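Local coordinates for protein trans-4-hydroxy-L-proline dehydratase (Clostridioides difficile 70-100-2010, PDB 6VXC) that uses a glycyl radical to dehydrate trans-4-hydroxy-L-proline to (S)-1-pyrroline-5-carboxylate in the anaerobic breakdown of hydroxyproline, at residues Glu27-Leu32 / Ala327-Glu332; Gly86-Gly91 / Lys255-Leu260; Cys333-Phe338 / Ala361-Gly366. All blocks are in the same frame, centred on the assembly; numbering follows the deposited sequence.

Contact 1. Residues Glu27-Leu32 / Ala327-Glu332; sequences ERTKKL and AQELLE
T29 lays its methyl group against the stem of E332, CG2 to CB 3.6 Å, while its hydroxyl reaches the carboxylate of the same residue. OG1 donates to E332 OE1 at 2.7 Å, meeting that oxygen nearly along its C-O axis. The two side chains cross at about a right angle, and with OG1 set between backbone N and carbonyl carbon (chi1 59°) the hydroxyl is also hydrogen-bonded to the carbonyl of F26, just before the helix, so its one proton would be shared between two acceptors. E332 is gripped at its other oxygen too: OE2 takes a bond from Q328 NE2 at 3.0 Å and another from the hydroxyl of T25.

One turn back along helix 324-339, E329 stretches out straight to R28. NE of R28 makes a salt bridge to OE1 at 2.8 Å; the oxygen lies in the guanidinium plane, yet NE approaches 57° out of the carboxylate plane. Water 1 spans NH1 and the same OE1. R326 pairs with E329 OE2, and D257 with R28 NH2.

The axes of the two short segments run almost parallel, 7° apart, with a closest approach of 9.7 Å. Between these neighbours in the PFL-like part of the chain, buried carboxylates with several donors each would be expected to stay ionised, so the joint is held largely by polar bonds.

Contact 2. Residues Gly86-Gly91 / Lys255-Leu260; sequences GELIVG and KKDLLL
A loop between helix 64-78 and strand 99-101 passes alongside helix 252-267 here, in the PFL-like part of the chain and far from the annotated active-site residues. The loop has no regular secondary structure over 86-91, and it meets the helix through one side chain, L88. The backbones come nearest at L88 and D257, whose CA atoms are 6.9 Å apart.

L88 does its touching with a single methyl. With CG beside the backbone N (chi1 -67°), CD1 continues the chain and CD2, the branch turned aside from it, reaches the helix although the side chain does not start in that direction. There it faces two residues one turn apart: OD1 of D257 is 4.0 Å from CD2, and CD2 of L260 is 4.4 Å from it. The second pair is methyl against methyl, a loose apolar contact. The first sets a methyl beside a carboxylate oxygen, with no hydrogen bond between them, and the two side chains cross obliquely.

The polar end of D257 is engaged by R28, whose NH2 makes a salt bridge to OD2 and also donates to the carbonyl oxygen of G86. One guanidinium nitrogen thus ties the helix to the loop at G86. L88 also touches R326, E329 and L330 of helix 324-339, and R326 also touches L260.

With just 116 Å² buried and no hydrogen bond directly across, the two segments hold each other weakly by themselves. The leucines supply dispersion contact, while the charge on D257 is probably balanced largely by R28, so the arginine is a polar bridge between loop and helix.

Contact 3. Residues Cys333-Phe338 / Ala361-Gly366; sequences CLWVKF and ANINTG
I363 pushes its CD1 methyl into the notch between two aromatic side chains, W335 and F338, which stand three positions apart on the same helix. The tip of the indole's six-membered ring forms one wall: CH2 of W335 comes to 3.6 Å from CD1, with CZ3 slightly farther off. CE2 of F338 forms the second wall, 4.1 Å from the same methyl, which meets both rings obliquely. W335 and I363 reach for each other from opposite directions. The extended end of I363 (chi2 177°) carries the bump out from its strand, and an unusual first torsion in W335, -106°, swings the indole out to meet it.

Helix 324-339 thereby packs on strand 362-366, which pairs in parallel with 396-401 through backbone bonds such as those of I363 with S396 and N398, in the core of a fold that in glycyl radical enzymes is a beta/alpha barrel. The strand's alternation sorts the side chains: A361 and I363 face the helix, while N362 points the other way, its amide bonded to the G453 carbonyl beside C454. By similarity C454 is the cysteine that carries the radical intermediate, and its side chain is about 11 Å from that of A361.

A361 supplies a smaller bump just ahead of the strand. Its CB nestles beside the F338 ring, 3.8 Å from CE1 and 3.9 Å from CD1, while P395 touches both aromatic side chains.

Contacts 1 and 3 share helix 324-339: residues 327-332 serve contact 1, and 333-338, directly following, serve contact 3, while L88 of contact 2 packs on the same helix. The centres of 1 and 3 lie about 13 Å apart, those of 1 and 2 about 12 Å, and those of 2 and 3 about 19 Å. Along the sequence, both segments of contact 2 fall between those of contact 1, whereas contact 3 comes after them. R28 joins contacts 1 and 2; K337, salt-bridged to E87, joins 2 and 3. In the order 2, 1, 3 they run inward, centred about 31, 26 and 14 Å from the chain centre, from peripheral helices to strand 362-366 in the core of the fold.

Contact 1. Residues Glu27-Leu32 / Ala327-Glu332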
ATOM      1  N   GLU A  27      21.744  21.419   9.513  1.00 17.51           N
ATOM      2  CA  GLU A  27      21.466  21.396  10.940  1.00 20.43           C
ATOM      3  C   GLU A  27      19.966  21.345  11.204  1.00 18.41           C
ATOM      4  O   GLU A  27      19.511  20.607  12.082  1.00 19.62           O
ATOM      5  CB  GLU A  27      22.064  22.638  11.609  1.00 28.04           C
ATOM      6  CG  GLU A  27      23.573  22.704  11.601  1.00 27.20           C
ATOM      7  CD  GLU A  27      24.200  21.532  12.332  1.00 31.84           C
ATOM      8  OE1 GLU A  27      23.902  21.351  13.533  1.00 43.81           O
ATOM      9  OE2 GLU A  27      24.969  20.773  11.707  1.00 35.14           O
ATOM     10  N   ARG A  28      19.179  22.091  10.433  1.00 18.48           N
ATOM     11  CA  ARG A  28      17.728  22.053  10.610  1.00 18.45           C
ATOM     12  C   ARG A  28      17.180  20.637  10.467  1.00 18.06           C
ATOM     13  O   ARG A  28      16.475  20.141  11.353  1.00 19.58           O
ATOM     14  CB  ARG A  28      17.047  22.984   9.607  1.00 18.23           C
ATOM     15  CG  ARG A  28      15.517  23.003   9.711  1.00 17.26           C
ATOM     16  CD  ARG A  28      14.888  23.592   8.453  1.00 17.74           C
ATOM     17  NE  ARG A  28      15.354  24.945   8.156  1.00 17.31           N
ATOM     18  CZ  ARG A  28      14.959  26.047   8.787  1.00 22.00           C
ATOM     19  NH1 ARG A  28      15.461  27.225   8.428  1.00 21.21           N
ATOM     20  NH2 ARG A  28      14.060  25.987   9.760  1.00 19.21           N
ATOM     21  N   THR A  29      17.515  19.960   9.363  1.00 18.93           N
ATOM     22  CA  THR A  29      16.889  18.677   9.074  1.00 17.94           C
ATOM     23  C   THR A  29      17.461  17.561   9.938  1.00 16.71           C
ATOM     24  O   THR A  29      16.755  16.594  10.231  1.00 16.42           O
ATOM     25  CB  THR A  29      17.011  18.357   7.579  1.00 15.41           C
ATOM     26  OG1 THR A  29      18.386  18.319   7.192  1.00 18.02           O
ATOM     27  CG2 THR A  29      16.280  19.411   6.742  1.00 14.78           C
ATOM     28  N   LYS A  30      18.701  17.703  10.409  1.00 17.92           N
ATOM     29  CA  LYS A  30      19.224  16.778  11.414  1.00 16.73           C
ATOM     30  C   LYS A  30      18.373  16.803  12.681  1.00 15.60           C
ATOM     31  O   LYS A  30      18.085  15.755  13.267  1.00 17.85           O
ATOM     32  CB  LYS A  30      20.668  17.137  11.764  1.00 15.43           C
ATOM     33  CG  LYS A  30      21.687  17.015  10.650  1.00 17.83           C
ATOM     34  CD  LYS A  30      23.019  17.591  11.122  1.00 17.96           C
ATOM     35  CE  LYS A  30      24.082  17.616  10.030  1.00 16.70           C
ATOM     36  NZ  LYS A  30      24.501  16.293   9.558  1.00 16.94           N
ATOM     37  N   LYS A  31      17.997  18.001  13.130  1.00 16.06           N
ATOM     38  CA  LYS A  31      17.165  18.177  14.319  1.00 17.96           C
ATOM     39  C   LYS A  31      15.752  17.641  14.099  1.00 15.59           C
ATOM     40  O   LYS A  31      15.189  16.963  14.969  1.00 16.18           O
ATOM     41  CB  LYS A  31      17.126  19.666  14.689  1.00 23.28           C
ATOM     42  CG  LYS A  31      16.128  20.040  15.791  1.00 21.02           C
ATOM     43  CD  LYS A  31      16.252  21.512  16.238  1.00 29.22           C
ATOM     44  CE  LYS A  31      15.921  22.491  15.115  1.00 33.76           C
ATOM     45  NZ  LYS A  31      15.982  23.926  15.562  1.00 34.19           N
ATOM     46  N   LEU A  32      15.153  17.969  12.954  1.00 15.44           N
ATOM     47  CA  LEU A  32      13.821  17.464  12.646  1.00 13.78           C
ATOM     48  C   LEU A  32      13.817  15.943  12.556  1.00 14.37           C
ATOM     49  O   LEU A  32      12.881  15.293  13.030  1.00 15.28           O
ATOM     50  CB  LEU A  32      13.298  18.094  11.355  1.00 13.60           C
ATOM     51  CG  LEU A  32      12.882  19.577  11.413  1.00 14.64           C
ATOM     52  CD1 LEU A  32      12.700  20.181  10.018  1.00 11.66           C
ATOM     53  CD2 LEU A  32      11.610  19.759  12.246  1.00 14.48           C
ATOM     54  N   ALA A 327      16.133  23.599  -2.047  1.00 15.89           N
ATOM     55  CA  ALA A 327      15.218  22.598  -2.602  1.00 12.05           C
ATOM     56  C   ALA A 327      15.401  21.242  -1.935  1.00 13.59           C
ATOM     57  O   ALA A 327      14.419  20.542  -1.664  1.00 13.34           O
ATOM     58  CB  ALA A 327      15.401  22.475  -4.109  1.00 11.00           C
ATOM     59  N   GLN A 328      16.652  20.840  -1.681  1.00 14.52           N
ATOM     60  CA  GLN A 328      16.886  19.594  -0.968  1.00 13.19           C
ATOM     61  C   GLN A 328      16.440  19.701   0.479  1.00 15.67           C
ATOM     62  O   GLN A 328      15.844  18.760   1.017  1.00 15.87           O
ATOM     63  CB  GLN A 328      18.362  19.208  -1.030  1.00 15.52           C
ATOM     64  CG  GLN A 328      18.654  17.939  -0.262  1.00 13.87           C
ATOM     65  CD  GLN A 328      20.051  17.380  -0.536  1.00 17.43           C
ATOM     66  OE1 GLN A 328      20.775  17.860  -1.421  1.00 16.68           O
ATOM     67  NE2 GLN A 328      20.427  16.349   0.209  1.00 14.34           N
ATOM     68  N   GLU A 329      16.714  20.846   1.118  1.00 14.79           N
ATOM     69  CA  GLU A 329      16.328  21.042   2.509  1.00 13.21           C
ATOM     70  C   GLU A 329      14.812  20.922   2.672  1.00 14.49           C
ATOM     71  O   GLU A 329      14.326  20.312   3.631  1.00 15.01           O
ATOM     72  CB  GLU A 329      16.830  22.403   3.012  1.00 15.94           C
ATOM     73  CG  GLU A 329      16.456  22.706   4.472  1.00 17.04           C
ATOM     74  CD  GLU A 329      16.955  24.071   4.966  1.00 17.38           C
ATOM     75  OE1 GLU A 329      17.249  24.202   6.163  1.00 18.58           O
ATOM     76  OE2 GLU A 329      17.015  25.014   4.166  1.00 16.98           O
ATOM     77  N   LEU A 330      14.055  21.499   1.743  1.00 14.12           N
ATOM     78  CA  LEU A 330      12.599  21.425   1.826  1.00 14.60           C
ATOM     79  C   LEU A 330      12.112  19.987   1.672  1.00 12.48           C
ATOM     80  O   LEU A 330      11.174  19.572   2.353  1.00 15.07           O
ATOM     81  CB  LEU A 330      11.961  22.342   0.784  1.00 12.13           C
ATOM     82  CG  LEU A 330      12.058  23.826   1.134  1.00 13.48           C
ATOM     83  CD1 LEU A 330      11.776  24.716  -0.065  1.00 14.25           C
ATOM     84  CD2 LEU A 330      11.113  24.155   2.278  1.00 13.65           C
ATOM     85  N   LEU A 331      12.742  19.213   0.788  1.00 12.60           N
ATOM     86  CA  LEU A 331      12.356  17.816   0.623  1.00 12.36           C
ATOM     87  C   LEU A 331      12.755  16.968   1.821  1.00 12.84           C
ATOM     88  O   LEU A 331      12.039  16.029   2.170  1.00 13.62           O
ATOM     89  CB  LEU A 331      12.959  17.242  -0.659  1.00 13.92           C
ATOM     90  CG  LEU A 331      12.240  17.715  -1.916  1.00 12.65           C
ATOM     91  CD1 LEU A 331      12.936  17.243  -3.160  1.00 10.42           C
ATOM     92  CD2 LEU A 331      10.780  17.242  -1.892  1.00 12.60           C
ATOM     93  N   GLU A 332      13.890  17.265   2.456  1.00 15.28           N
ATOM     94  CA  GLU A 332      14.224  16.562   3.690  1.00 13.13           C
ATOM     95  C   GLU A 332      13.198  16.861   4.767  1.00 12.69           C
ATOM     96  O   GLU A 332      12.815  15.973   5.532  1.00 15.38           O
ATOM     97  CB  GLU A 332      15.646  16.921   4.154  1.00 11.92           C
ATOM     98  CG  GLU A 332      16.712  16.243   3.278  1.00 12.62           C
ATOM     99  CD  GLU A 332      18.177  16.499   3.678  1.00 15.73           C
ATOM    100  OE1 GLU A 332      18.450  17.123   4.732  1.00 17.28           O
ATOM    101  OE2 GLU A 332      19.058  16.055   2.903  1.00 16.02           O
TER
HETATM  102  O   HOH W   1      17.584  26.954   6.561  1.00 33.04           O

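Contact 2. Residues Gly86-Gly91 / Lys255-Leu260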
ATOM      1  N   GLY A  86      11.861  24.208  14.226  1.00 20.76           N
ATOM      2  CA  GLY A  86      12.679  24.143  13.042  1.00 19.67           C
ATOM      3  C   GLY A  86      11.940  23.827  11.762  1.00 17.14           C
ATOM      4  O   GLY A  86      12.556  23.853  10.694  1.00 20.12           O
ATOM      5  N   GLU A  87      10.636  23.581  11.821  1.00 17.37           N
ATOM      6  CA  GLU A  87       9.913  23.205  10.619  1.00 15.22           C
ATOM      7  C   GLU A  87       9.897  24.328   9.596  1.00 14.63           C
ATOM      8  O   GLU A  87       9.873  25.512   9.932  1.00 15.67           O
ATOM      9  CB  GLU A  87       8.485  22.788  10.952  1.00 19.62           C
ATOM     10  CG  GLU A  87       8.421  21.391  11.526  1.00 16.08           C
ATOM     11  CD  GLU A  87       7.006  20.899  11.730  1.00 19.59           C
ATOM     12  OE1 GLU A  87       6.091  21.730  11.942  1.00 17.24           O
ATOM     13  OE2 GLU A  87       6.816  19.661  11.664  1.00 23.82           O
ATOM     14  N   LEU A  88       9.939  23.930   8.332  1.00 15.33           N
ATOM     15  CA  LEU A  88       9.584  24.768   7.202  1.00 16.84           C
ATOM     16  C   LEU A  88       8.263  24.364   6.565  1.00 17.04           C
ATOM     17  O   LEU A  88       7.568  25.221   6.022  1.00 17.47           O
ATOM     18  CB  LEU A  88      10.695  24.729   6.141  1.00 17.05           C
ATOM     19  CG  LEU A  88      12.068  25.342   6.473  1.00 16.60           C
ATOM     20  CD1 LEU A  88      13.084  25.095   5.363  1.00 16.19           C
ATOM     21  CD2 LEU A  88      11.944  26.840   6.728  1.00 18.83           C
ATOM     22  N   ILE A  89       7.911  23.078   6.629  1.00 19.08           N
ATOM     23  CA  ILE A  89       6.616  22.552   6.198  1.00 16.98           C
ATOM     24  C   ILE A  89       5.849  22.139   7.444  1.00 15.50           C
ATOM     25  O   ILE A  89       6.382  21.395   8.271  1.00 15.30           O
ATOM     26  CB  ILE A  89       6.787  21.346   5.252  1.00 18.06           C
ATOM     27  CG1 ILE A  89       7.627  21.728   4.038  1.00 15.81           C
ATOM     28  CG2 ILE A  89       5.409  20.767   4.827  1.00 16.17           C
ATOM     29  CD1 ILE A  89       7.018  22.829   3.201  1.00 14.20           C
ATOM     30  N   VAL A  90       4.585  22.563   7.558  1.00 18.07           N
ATOM     31  CA  VAL A  90       3.812  22.357   8.780  1.00 16.15           C
ATOM     32  C   VAL A  90       2.574  21.515   8.495  1.00 16.67           C
ATOM     33  O   VAL A  90       2.046  21.485   7.374  1.00 16.65           O
ATOM     34  CB  VAL A  90       3.396  23.692   9.446  1.00 17.26           C
ATOM     35  CG1 VAL A  90       4.626  24.528   9.820  1.00 15.32           C
ATOM     36  CG2 VAL A  90       2.447  24.452   8.540  1.00 12.35           C
ATOM     37  N   GLY A  91       2.106  20.840   9.543  1.00 15.83           N
ATOM     38  CA  GLY A  91       0.940  19.978   9.486  1.00 14.32           C
ATOM     39  C   GLY A  91       1.210  18.599  10.068  1.00 17.89           C
ATOM     40  O   GLY A  91       2.161  17.917   9.665  1.00 18.08           O
ATOM     41  N   LYS A 255      11.962  33.393  14.226  1.00 29.88           N
ATOM     42  CA  LYS A 255      10.865  34.287  13.882  1.00 28.93           C
ATOM     43  C   LYS A 255      10.735  34.434  12.375  1.00 27.08           C
ATOM     44  O   LYS A 255       9.622  34.401  11.836  1.00 24.51           O
ATOM     45  CB  LYS A 255      11.061  35.651  14.556  1.00 33.36           C
ATOM     46  CG  LYS A 255       9.889  36.615  14.333  1.00 37.68           C
ATOM     47  CD  LYS A 255      10.063  38.002  14.983  1.00 42.20           C
ATOM     48  CE  LYS A 255      10.196  37.942  16.506  1.00 44.11           C
ATOM     49  NZ  LYS A 255       9.359  38.999  17.156  1.00 47.26           N
ATOM     50  N   LYS A 256      11.861  34.575  11.676  1.00 23.98           N
ATOM     51  CA  LYS A 256      11.793  34.689  10.226  1.00 26.63           C
ATOM     52  C   LYS A 256      11.242  33.407   9.613  1.00 23.25           C
ATOM     53  O   LYS A 256      10.489  33.454   8.637  1.00 22.92           O
ATOM     54  CB  LYS A 256      13.164  35.041   9.644  1.00 31.76           C
ATOM     55  CG  LYS A 256      13.672  36.429  10.047  1.00 35.24           C
ATOM     56  CD  LYS A 256      14.751  36.940   9.111  1.00 46.65           C
ATOM     57  CE  LYS A 256      14.177  37.192   7.716  1.00 60.28           C
ATOM     58  NZ  LYS A 256      15.002  38.132   6.889  1.00 64.92           N
ATOM     59  N   ASP A 257      11.608  32.250  10.169  1.00 23.78           N
ATOM     60  CA  ASP A 257      11.034  31.002   9.675  1.00 23.73           C
ATOM     61  C   ASP A 257       9.526  30.978   9.893  1.00 22.39           C
ATOM     62  O   ASP A 257       8.767  30.602   8.992  1.00 21.37           O
ATOM     63  CB  ASP A 257      11.689  29.800  10.356  1.00 21.36           C
ATOM     64  CG  ASP A 257      13.108  29.517   9.847  1.00 25.74           C
ATOM     65  OD1 ASP A 257      13.475  29.974   8.740  1.00 21.03           O
ATOM     66  OD2 ASP A 257      13.843  28.820  10.576  1.00 25.45           O
ATOM     67  N   LEU A 258       9.076  31.386  11.084  1.00 22.86           N
ATOM     68  CA  LEU A 258       7.644  31.455  11.368  1.00 24.41           C
ATOM     69  C   LEU A 258       6.938  32.429  10.432  1.00 22.02           C
ATOM     70  O   LEU A 258       5.821  32.164   9.968  1.00 22.35           O
ATOM     71  CB  LEU A 258       7.430  31.853  12.826  1.00 21.04           C
ATOM     72  CG  LEU A 258       7.840  30.764  13.812  1.00 26.39           C
ATOM     73  CD1 LEU A 258       7.979  31.341  15.196  1.00 28.64           C
ATOM     74  CD2 LEU A 258       6.807  29.635  13.801  1.00 25.11           C
ATOM     75  N   LEU A 259       7.574  33.557  10.135  1.00 24.01           N
ATOM     76  CA  LEU A 259       6.971  34.506   9.211  1.00 23.78           C
ATOM     77  C   LEU A 259       6.919  33.932   7.802  1.00 22.62           C
ATOM     78  O   LEU A 259       5.971  34.190   7.056  1.00 20.69           O
ATOM     79  CB  LEU A 259       7.759  35.815   9.232  1.00 25.79           C
ATOM     80  CG  LEU A 259       7.634  36.665  10.507  1.00 27.00           C
ATOM     81  CD1 LEU A 259       8.451  37.952  10.418  1.00 24.86           C
ATOM     82  CD2 LEU A 259       6.195  36.971  10.858  1.00 28.80           C
ATOM     83  N   LEU A 260       7.919  33.136   7.427  1.00 22.49           N
ATOM     84  CA  LEU A 260       7.871  32.470   6.133  1.00 20.42           C
ATOM     85  C   LEU A 260       6.742  31.448   6.084  1.00 17.61           C
ATOM     86  O   LEU A 260       6.046  31.340   5.072  1.00 17.79           O
ATOM     87  CB  LEU A 260       9.210  31.804   5.835  1.00 20.42           C
ATOM     88  CG  LEU A 260       9.254  30.949   4.570  1.00 14.96           C
ATOM     89  CD1 LEU A 260       8.874  31.751   3.329  1.00 18.00           C
ATOM     90  CD2 LEU A 260      10.639  30.364   4.431  1.00 14.07           C
TER

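Contact 3. Residues Cys333-Phe338 / Ala361-Gly366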
ATOM      1  N   CYS A 333      12.710  18.099   4.811  1.00 13.65           N
ATOM      2  CA  CYS A 333      11.609  18.419   5.712  1.00 12.60           C
ATOM      3  C   CYS A 333      10.376  17.587   5.385  1.00 11.52           C
ATOM      4  O   CYS A 333       9.750  17.020   6.282  1.00 13.60           O
ATOM      5  CB  CYS A 333      11.283  19.916   5.646  1.00 12.38           C
ATOM      6  SG  CYS A 333      12.491  21.027   6.405  1.00 17.88           S
ATOM      7  N   LEU A 334      10.009  17.521   4.101  1.00 13.84           N
ATOM      8  CA  LEU A 334       8.882  16.701   3.660  1.00 12.26           C
ATOM      9  C   LEU A 334       9.042  15.242   4.083  1.00 11.76           C
ATOM     10  O   LEU A 334       8.098  14.623   4.588  1.00 12.33           O
ATOM     11  CB  LEU A 334       8.726  16.797   2.143  1.00 12.23           C
ATOM     12  CG  LEU A 334       7.505  16.026   1.614  1.00 10.63           C
ATOM     13  CD1 LEU A 334       6.222  16.501   2.310  1.00  9.00           C
ATOM     14  CD2 LEU A 334       7.376  16.154   0.111  1.00 10.38           C
ATOM     15  N   TRP A 335      10.232  14.672   3.856  1.00 10.57           N
ATOM     16  CA  TRP A 335      10.486  13.285   4.234  1.00 11.63           C
ATOM     17  C   TRP A 335      10.183  13.057   5.707  1.00 12.87           C
ATOM     18  O   TRP A 335       9.514  12.081   6.077  1.00 11.29           O
ATOM     19  CB  TRP A 335      11.942  12.913   3.919  1.00  9.65           C
ATOM     20  CG  TRP A 335      12.096  12.016   2.711  1.00  9.13           C
ATOM     21  CD1 TRP A 335      12.710  10.814   2.670  1.00  7.98           C
ATOM     22  CD2 TRP A 335      11.587  12.248   1.390  1.00  7.95           C
ATOM     23  NE1 TRP A 335      12.631  10.275   1.412  1.00  7.64           N
ATOM     24  CE2 TRP A 335      11.949  11.137   0.604  1.00  8.92           C
ATOM     25  CE3 TRP A 335      10.883  13.296   0.790  1.00  8.85           C
ATOM     26  CZ2 TRP A 335      11.630  11.038  -0.746  1.00 10.44           C
ATOM     27  CZ3 TRP A 335      10.552  13.193  -0.558  1.00 10.73           C
ATOM     28  CH2 TRP A 335      10.930  12.077  -1.309  1.00  8.14           C
ATOM     29  N   VAL A 336      10.652  13.969   6.564  1.00 11.49           N
ATOM     30  CA  VAL A 336      10.393  13.837   7.990  1.00 11.43           C
ATOM     31  C   VAL A 336       8.894  13.900   8.271  1.00 12.05           C
ATOM     32  O   VAL A 336       8.387  13.180   9.135  1.00 13.27           O
ATOM     33  CB  VAL A 336      11.162  14.916   8.779  1.00 12.77           C
ATOM     34  CG1 VAL A 336      10.688  14.942  10.218  1.00 10.78           C
ATOM     35  CG2 VAL A 336      12.681  14.691   8.686  1.00  9.79           C
ATOM     36  N   LYS A 337       8.160  14.763   7.556  1.00 14.22           N
ATOM     37  CA  LYS A 337       6.716  14.858   7.790  1.00 12.14           C
ATOM     38  C   LYS A 337       6.020  13.525   7.531  1.00 14.21           C
ATOM     39  O   LYS A 337       5.178  13.092   8.325  1.00 14.64           O
ATOM     40  CB  LYS A 337       6.082  15.957   6.943  1.00 10.00           C
ATOM     41  CG  LYS A 337       6.596  17.362   7.208  1.00 14.59           C
ATOM     42  CD  LYS A 337       6.451  17.782   8.689  1.00 18.90           C
ATOM     43  CE  LYS A 337       5.046  17.702   9.230  1.00 16.88           C
ATOM     44  NZ  LYS A 337       4.931  18.131  10.674  1.00 15.87           N
ATOM     45  N   PHE A 338       6.355  12.864   6.418  1.00 12.17           N
ATOM     46  CA  PHE A 338       5.843  11.515   6.185  1.00 12.38           C
ATOM     47  C   PHE A 338       6.175  10.597   7.362  1.00 13.07           C
ATOM     48  O   PHE A 338       5.318   9.856   7.854  1.00 14.63           O
ATOM     49  CB  PHE A 338       6.438  10.928   4.903  1.00  9.83           C
ATOM     50  CG  PHE A 338       5.818  11.423   3.625  1.00  9.76           C
ATOM     51  CD1 PHE A 338       4.585  10.959   3.202  1.00  9.36           C
ATOM     52  CD2 PHE A 338       6.523  12.301   2.795  1.00  9.26           C
ATOM     53  CE1 PHE A 338       4.043  11.383   2.004  1.00  9.31           C
ATOM     54  CE2 PHE A 338       5.989  12.733   1.607  1.00  9.60           C
ATOM     55  CZ  PHE A 338       4.750  12.277   1.202  1.00 10.18           C
ATOM     56  N   ALA A 361       3.288   5.235   1.602  1.00 11.30           N
ATOM     57  CA  ALA A 361       3.201   6.425   0.758  1.00 11.49           C
ATOM     58  C   ALA A 361       4.321   6.321  -0.270  1.00 10.68           C
ATOM     59  O   ALA A 361       5.481   6.594   0.029  1.00 14.30           O
ATOM     60  CB  ALA A 361       3.301   7.706   1.572  1.00  8.31           C
ATOM     61  N   ASN A 362       3.964   5.916  -1.478  1.00 10.59           N
ATOM     62  CA  ASN A 362       4.910   5.479  -2.494  1.00 11.48           C
ATOM     63  C   ASN A 362       5.197   6.618  -3.478  1.00 11.41           C
ATOM     64  O   ASN A 362       4.302   7.066  -4.194  1.00 10.90           O
ATOM     65  CB  ASN A 362       4.324   4.254  -3.198  1.00 12.54           C
ATOM     66  CG  ASN A 362       5.303   3.575  -4.127  1.00 10.84           C
ATOM     67  OD1 ASN A 362       6.123   4.217  -4.769  1.00 13.05           O
ATOM     68  ND2 ASN A 362       5.169   2.260  -4.253  1.00 10.80           N
ATOM     69  N   ILE A 363       6.454   7.057  -3.536  1.00 11.01           N
ATOM     70  CA  ILE A 363       6.891   8.106  -4.451  1.00  9.35           C
ATOM     71  C   ILE A 363       7.659   7.462  -5.605  1.00 10.51           C
ATOM     72  O   ILE A 363       8.537   6.623  -5.383  1.00 12.19           O
ATOM     73  CB  ILE A 363       7.724   9.168  -3.703  1.00 11.39           C
ATOM     74  CG1 ILE A 363       6.844   9.839  -2.628  1.00 11.52           C
ATOM     75  CG2 ILE A 363       8.296  10.190  -4.683  1.00 11.23           C
ATOM     76  CD1 ILE A 363       7.526  10.873  -1.742  1.00 10.31           C
ATOM     77  N   ASN A 364       7.283   7.825  -6.843  1.00 11.58           N
ATOM     78  CA  ASN A 364       7.857   7.318  -8.088  1.00 10.01           C
ATOM     79  C   ASN A 364       8.758   8.412  -8.685  1.00 10.22           C
ATOM     80  O   ASN A 364       8.261   9.453  -9.125  1.00 13.05           O
ATOM     81  CB  ASN A 364       6.754   6.963  -9.086  1.00  9.14           C
ATOM     82  CG  ASN A 364       6.088   5.600  -8.844  1.00 10.68           C
ATOM     83  OD1 ASN A 364       5.480   5.071  -9.764  1.00 13.72           O
ATOM     84  ND2 ASN A 364       6.154   5.061  -7.621  1.00 10.64           N
ATOM     85  N   THR A 365      10.061   8.175  -8.724  1.00 10.66           N
ATOM     86  CA  THR A 365      11.031   9.130  -9.249  1.00 11.04           C
ATOM     87  C   THR A 365      11.662   8.573 -10.521  1.00 11.29           C
ATOM     88  O   THR A 365      11.976   7.379 -10.603  1.00 11.10           O
ATOM     89  CB  THR A 365      12.097   9.447  -8.173  1.00 11.31           C
ATOM     90  OG1 THR A 365      11.469  10.083  -7.057  1.00 10.10           O
ATOM     91  CG2 THR A 365      13.211  10.371  -8.687  1.00 10.86           C
ATOM     92  N   GLY A 366      11.843   9.435 -11.517  1.00 15.07           N
ATOM     93  CA  GLY A 366      12.395   8.990 -12.783  1.00 12.27           C
ATOM     94  C   GLY A 366      11.348   8.936 -13.882  1.00 12.17           C
ATOM     95  O   GLY A 366      10.736   9.956 -14.213  1.00 13.08           O
TER